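Local coordinates for protein FACT complex subunit SPT16 (Ashbya gossypii, PDB 6A8M) that probably acts, as part of the FACT histone chaperone complex, to reorganize nucleosomes during transcription, replication and repair of DNA, at residues I36-T50 with A135-W148. Sequence-based numbering, arbitrary orientation.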
loop_
_atom_site.group_PDB
_atom_site.type_symbol
_atom_site.label_atom_id
_atom_site.label_comp_id
_atom_site.label_asym_id
_atom_site.label_seq_id
_atom_site.Cartn_x
_atom_site.Cartn_y
_atom_site.Cartn_z
ATOM N N ILE A 36 17.108 -10.015 -1.601
ATOM C CA ILE A 36 17.340 -10.751 -2.841
ATOM C C ILE A 36 16.041 -10.782 -3.621
ATOM O O ILE A 36 15.048 -11.352 -3.153
ATOM C CB ILE A 36 17.848 -12.184 -2.596
ATOM C CG1 ILE A 36 18.878 -12.218 -1.462
ATOM C CG2 ILE A 36 18.436 -12.756 -3.885
ATOM C CD1 ILE A 36 18.263 -12.429 -0.092
ATOM N N LEU A 37 16.053 -10.209 -4.817
ATOM C CA LEU A 37 14.880 -10.205 -5.674
ATOM C C LEU A 37 15.135 -11.210 -6.789
ATOM O O LEU A 37 16.126 -11.097 -7.512
ATOM C CB LEU A 37 14.614 -8.804 -6.232
ATOM C CG LEU A 37 13.114 -8.483 -6.367
ATOM C CD1 LEU A 37 12.903 -7.002 -6.420
ATOM C CD2 LEU A 37 12.480 -9.188 -7.582
ATOM N N GLY A 38 14.262 -12.205 -6.911
ATOM C CA GLY A 38 14.426 -13.146 -7.999
ATOM C C GLY A 38 13.655 -12.707 -9.228
ATOM O O GLY A 38 13.744 -11.549 -9.639
ATOM N N SER A 39 12.880 -13.610 -9.819
ATOM C CA SER A 39 12.062 -13.216 -10.955
ATOM C C SER A 39 10.865 -12.405 -10.476
ATOM O O SER A 39 10.329 -12.626 -9.384
ATOM C CB SER A 39 11.595 -14.451 -11.735
ATOM O OG SER A 39 12.709 -15.133 -12.300
ATOM N N ALA A 40 10.439 -11.459 -11.308
ATOM C CA ALA A 40 9.288 -10.642 -10.953
ATOM C C ALA A 40 8.048 -11.512 -10.816
ATOM O O ALA A 40 7.855 -12.478 -11.560
ATOM C CB ALA A 40 9.061 -9.553 -12.000
ATOM N N ASP A 41 7.224 -11.182 -9.828
ATOM C CA ASP A 41 5.978 -11.888 -9.547
ATOM C C ASP A 41 4.887 -10.824 -9.496
ATOM O O ASP A 41 4.624 -10.252 -8.434
ATOM C CB ASP A 41 6.078 -12.665 -8.239
ATOM C CG ASP A 41 4.861 -13.518 -7.977
ATOM O OD1 ASP A 41 3.954 -13.529 -8.842
ATOM O OD2 ASP A 41 4.825 -14.180 -6.910
ATOM N N GLU A 42 4.267 -10.545 -10.648
ATOM C CA GLU A 42 3.244 -9.505 -10.699
ATOM C C GLU A 42 2.022 -9.849 -9.860
ATOM O O GLU A 42 1.196 -8.963 -9.608
ATOM C CB GLU A 42 2.834 -9.234 -12.150
ATOM N N GLU A 43 1.897 -11.097 -9.404
ATOM C CA GLU A 43 0.782 -11.496 -8.556
ATOM C C GLU A 43 0.988 -11.154 -7.085
ATOM O O GLU A 43 0.028 -11.243 -6.310
ATOM C CB GLU A 43 0.527 -12.998 -8.702
ATOM C CG GLU A 43 -0.142 -13.364 -10.013
ATOM C CD GLU A 43 -1.273 -12.414 -10.363
ATOM O OE1 GLU A 43 -1.155 -11.680 -11.370
ATOM O OE2 GLU A 43 -2.277 -12.388 -9.621
ATOM N N ASN A 44 2.199 -10.770 -6.680
ATOM C CA ASN A 44 2.479 -10.375 -5.298
ATOM C C ASN A 44 3.340 -9.124 -5.307
ATOM O O ASN A 44 4.547 -9.169 -5.034
ATOM C CB ASN A 44 3.151 -11.510 -4.524
ATOM C CG ASN A 44 2.256 -12.713 -4.389
ATOM O OD1 ASN A 44 2.114 -13.501 -5.328
ATOM N ND2 ASN A 44 1.634 -12.863 -3.225
ATOM N N PRO A 45 2.735 -7.967 -5.586
ATOM C CA PRO A 45 3.518 -6.735 -5.755
ATOM C C PRO A 45 3.972 -6.080 -4.460
ATOM O O PRO A 45 4.755 -5.127 -4.526
ATOM C CB PRO A 45 2.541 -5.813 -6.500
ATOM C CG PRO A 45 1.180 -6.283 -6.036
ATOM C CD PRO A 45 1.296 -7.769 -5.857
ATOM N N TYR A 46 3.500 -6.533 -3.299
ATOM C CA TYR A 46 3.761 -5.847 -2.039
ATOM C C TYR A 46 4.739 -6.604 -1.147
ATOM O O TYR A 46 4.729 -6.401 0.076
ATOM C CB TYR A 46 2.449 -5.589 -1.285
ATOM C CG TYR A 46 1.451 -4.803 -2.132
ATOM C CD1 TYR A 46 1.780 -3.557 -2.639
ATOM C CD2 TYR A 46 0.211 -5.335 -2.454
ATOM C CE1 TYR A 46 0.882 -2.835 -3.442
ATOM C CE2 TYR A 46 -0.687 -4.621 -3.235
ATOM C CZ TYR A 46 -0.351 -3.392 -3.724
ATOM O OH TYR A 46 -1.258 -2.714 -4.499
ATOM N N GLN A 47 5.581 -7.463 -1.718
ATOM C CA GLN A 47 6.641 -8.082 -0.924
ATOM C C GLN A 47 7.659 -7.019 -0.512
ATOM O O GLN A 47 7.872 -6.020 -1.208
ATOM C CB GLN A 47 7.327 -9.210 -1.696
ATOM C CG GLN A 47 6.373 -10.380 -2.038
ATOM C CD GLN A 47 7.089 -11.665 -2.372
ATOM O OE1 GLN A 47 7.208 -12.544 -1.524
ATOM N NE2 GLN A 47 7.567 -11.786 -3.612
ATOM N N LYS A 48 8.279 -7.229 0.652
ATOM C CA LYS A 48 9.102 -6.165 1.215
ATOM C C LYS A 48 10.261 -5.818 0.300
ATOM O O LYS A 48 10.649 -4.647 0.192
ATOM C CB LYS A 48 9.612 -6.564 2.596
ATOM C CG LYS A 48 8.497 -6.855 3.572
ATOM C CD LYS A 48 7.635 -5.641 3.824
ATOM C CE LYS A 48 6.375 -6.040 4.638
ATOM N NZ LYS A 48 6.702 -6.812 5.877
ATOM N N THR A 49 10.835 -6.817 -0.364
ATOM C CA THR A 49 11.989 -6.532 -1.211
ATOM C C THR A 49 11.580 -5.737 -2.436
ATOM O O THR A 49 12.289 -4.805 -2.844
ATOM C CB THR A 49 12.682 -7.832 -1.611
ATOM O OG1 THR A 49 13.085 -8.514 -0.420
ATOM C CG2 THR A 49 13.897 -7.533 -2.442
ATOM N N THR A 50 10.421 -6.064 -3.009
ATOM C CA THR A 50 9.893 -5.275 -4.119
ATOM C C THR A 50 9.574 -3.858 -3.684
ATOM O O THR A 50 9.877 -2.898 -4.399
ATOM C CB THR A 50 8.646 -5.950 -4.695
ATOM O OG1 THR A 50 8.997 -7.241 -5.190
ATOM C CG2 THR A 50 8.024 -5.091 -5.830
ATOM N N ALA A 135 14.322 -9.898 4.713
ATOM C CA ALA A 135 12.875 -9.920 4.479
ATOM C C ALA A 135 12.444 -11.384 4.527
ATOM O O ALA A 135 12.415 -12.087 3.512
ATOM C CB ALA A 135 12.533 -9.232 3.157
ATOM N N THR A 136 12.132 -11.859 5.739
ATOM C CA THR A 136 12.086 -13.303 5.972
ATOM C C THR A 136 10.873 -13.957 5.326
ATOM O O THR A 136 10.911 -15.162 5.046
ATOM C CB THR A 136 12.118 -13.620 7.479
ATOM O OG1 THR A 136 11.031 -12.971 8.156
ATOM C CG2 THR A 136 13.429 -13.143 8.099
ATOM N N LYS A 137 9.824 -13.193 5.040
ATOM C CA LYS A 137 8.598 -13.764 4.494
ATOM C C LYS A 137 8.515 -13.685 2.977
ATOM O O LYS A 137 7.574 -14.240 2.400
ATOM C CB LYS A 137 7.378 -13.073 5.104
ATOM C CG LYS A 137 7.427 -13.030 6.624
ATOM C CD LYS A 137 7.593 -14.418 7.205
ATOM C CE LYS A 137 7.837 -14.357 8.705
ATOM N NZ LYS A 137 6.907 -13.394 9.348
ATOM N N ASP A 138 9.469 -13.032 2.316
ATOM C CA ASP A 138 9.394 -12.880 0.867
ATOM C C ASP A 138 9.714 -14.182 0.143
ATOM O O ASP A 138 10.494 -15.018 0.613
ATOM C CB ASP A 138 10.364 -11.807 0.381
ATOM C CG ASP A 138 9.939 -10.399 0.760
ATOM O OD1 ASP A 138 8.966 -10.213 1.522
ATOM O OD2 ASP A 138 10.603 -9.465 0.276
ATOM N N SER A 139 9.137 -14.335 -1.042
ATOM C CA SER A 139 9.383 -15.527 -1.843
ATOM C C SER A 139 9.480 -15.132 -3.305
ATOM O O SER A 139 8.597 -14.434 -3.817
ATOM C CB SER A 139 8.274 -16.567 -1.644
ATOM O OG SER A 139 8.443 -17.661 -2.533
ATOM N N TYR A 140 10.559 -15.560 -3.962
ATOM C CA TYR A 140 10.757 -15.354 -5.390
ATOM C C TYR A 140 11.265 -16.642 -6.031
ATOM O O TYR A 140 11.828 -17.516 -5.365
ATOM C CB TYR A 140 11.746 -14.211 -5.679
ATOM C CG TYR A 140 11.335 -12.856 -5.138
ATOM C CD1 TYR A 140 11.711 -12.443 -3.859
ATOM C CD2 TYR A 140 10.577 -11.980 -5.913
ATOM C CE1 TYR A 140 11.337 -11.199 -3.352
ATOM C CE2 TYR A 140 10.204 -10.724 -5.424
ATOM C CZ TYR A 140 10.588 -10.341 -4.146
ATOM O OH TYR A 140 10.213 -9.111 -3.683
ATOM N N GLN A 141 11.047 -16.759 -7.340
ATOM C CA GLN A 141 11.500 -17.904 -8.112
ATOM C C GLN A 141 12.740 -17.552 -8.919
ATOM O O GLN A 141 13.162 -16.393 -8.992
ATOM C CB GLN A 141 10.403 -18.399 -9.062
ATOM C CG GLN A 141 9.060 -18.602 -8.405
ATOM C CD GLN A 141 9.033 -19.809 -7.491
ATOM O OE1 GLN A 141 9.755 -20.783 -7.714
ATOM N NE2 GLN A 141 8.195 -19.755 -6.457
ATOM N N GLY A 142 13.324 -18.573 -9.532
ATOM C CA GLY A 142 14.369 -18.340 -10.501
ATOM C C GLY A 142 15.716 -18.881 -10.045
ATOM O O GLY A 142 15.963 -19.120 -8.858
ATOM N N LYS A 143 16.592 -19.076 -11.032
ATOM C CA LYS A 143 17.913 -19.652 -10.802
ATOM C C LYS A 143 18.740 -18.796 -9.844
ATOM O O LYS A 143 19.442 -19.320 -8.970
ATOM C CB LYS A 143 18.613 -19.807 -12.161
ATOM C CG LYS A 143 19.792 -20.724 -12.203
ATOM C CD LYS A 143 20.377 -20.844 -13.617
ATOM C CE LYS A 143 19.423 -21.516 -14.615
ATOM N NZ LYS A 143 19.257 -22.983 -14.457
ATOM N N PHE A 144 18.644 -17.471 -9.978
ATOM C CA PHE A 144 19.486 -16.555 -9.207
ATOM C C PHE A 144 19.210 -16.678 -7.714
ATOM O O PHE A 144 20.115 -16.959 -6.919
ATOM C CB PHE A 144 19.231 -15.134 -9.711
ATOM C CG PHE A 144 20.026 -14.039 -9.025
ATOM C CD1 PHE A 144 21.300 -13.693 -9.476
ATOM C CD2 PHE A 144 19.453 -13.269 -8.018
ATOM C CE1 PHE A 144 22.019 -12.620 -8.899
ATOM C CE2 PHE A 144 20.157 -12.218 -7.431
ATOM C CZ PHE A 144 21.454 -11.895 -7.875
ATOM N N ILE A 145 17.953 -16.489 -7.309
ATOM C CA ILE A 145 17.651 -16.577 -5.884
ATOM C C ILE A 145 17.819 -18.002 -5.370
ATOM O O ILE A 145 18.181 -18.205 -4.203
ATOM C CB ILE A 145 16.245 -16.021 -5.580
ATOM C CG1 ILE A 145 16.093 -15.787 -4.075
ATOM C CG2 ILE A 145 15.153 -16.953 -6.110
ATOM C CD1 ILE A 145 14.900 -14.946 -3.694
ATOM N N THR A 146 17.574 -19.012 -6.214
ATOM C CA THR A 146 17.715 -20.388 -5.747
ATOM C C THR A 146 19.177 -20.714 -5.470
ATOM O O THR A 146 19.491 -21.369 -4.471
ATOM C CB THR A 146 17.113 -21.355 -6.765
ATOM O OG1 THR A 146 15.707 -21.090 -6.893
ATOM C CG2 THR A 146 17.315 -22.817 -6.327
ATOM N N GLU A 147 20.088 -20.233 -6.321
ATOM C CA GLU A 147 21.504 -20.390 -6.016
ATOM C C GLU A 147 21.877 -19.638 -4.740
ATOM O O GLU A 147 22.638 -20.160 -3.911
ATOM C CB GLU A 147 22.370 -19.935 -7.195
ATOM C CG GLU A 147 22.535 -20.986 -8.296
ATOM C CD GLU A 147 23.799 -20.803 -9.133
ATOM O OE1 GLU A 147 24.312 -19.664 -9.202
ATOM O OE2 GLU A 147 24.276 -21.800 -9.730
ATOM N N TRP A 148 21.351 -18.413 -4.564
ATOM C CA TRP A 148 21.617 -17.648 -3.345
ATOM C C TRP A 148 21.170 -18.403 -2.090
ATOM O O TRP A 148 21.904 -18.457 -1.096
ATOM C CB TRP A 148 20.933 -16.270 -3.389
ATOM C CG TRP A 148 20.842 -15.699 -1.973
ATOM C CD1 TRP A 148 19.756 -15.710 -1.137
ATOM C CD2 TRP A 148 21.923 -15.137 -1.213
ATOM N NE1 TRP A 148 20.088 -15.163 0.084
ATOM C CE2 TRP A 148 21.413 -14.800 0.061
ATOM C CE3 TRP A 148 23.266 -14.868 -1.494
ATOM C CZ2 TRP A 148 22.199 -14.207 1.047
ATOM C CZ3 TRP A 148 24.058 -14.292 -0.499
ATOM C CH2 TRP A 148 23.517 -13.957 0.744
HETATM O O HOH W 1 9.160 -14.813 -8.530
HETATM O O HOH W 2 5.432 -12.996 0.283
#
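The carboxylate of D138 accepts hydrogen bonds from K48 and T49 in the first turn of helix 48-57. T49 N reaches OD2 of D138 at 2.7 Å on its syn lone pair, T49 OG1 meets the same oxygen from the anti side, and K48 N bonds OD1, also on the syn side. Three donors, two of them backbone N-H groups at a helix N-terminus, would tend to stabilise the negative charge. One residue along, the amide of Q47 pairs with the backbone of S139: OE1 of Q47 accepts from S139 N at 2.7 Å, and NE2 of Q47 donates to S139 O at 2.8 Å from above the carbonyl plane. S39 N donates to Q141 O in a nearly straight bond (169°), and one water links S39 O to Q141 N. Both segments belong to the N-terminal lobe of SPT16: 36-50 runs from the end of strand 32-37 into helix 48-57, while segment 135-148 leads from the adjacent parallel strand 131-134 into helix 143-158. The Y140 ring lies between L37, over one face, and the Q47 amide, whose NE2 is 3.3 Å above the other. With CG beside the backbone N (chi1 -60°), OH of Y140 donates to OG1 of T50 at 2.7 Å; that OG1 is also hydrogen-bonded to OE2 of E60. A phenylalanine here would probably leave T50 OG1 without the donor it receives from the phenol. Against helix 143-158, CG1 of I36 lies over the five-membered ring of W148 in a CH-pi contact, 3.7 Å from its centroid, while CG2 of I36 packs against I145 and F144.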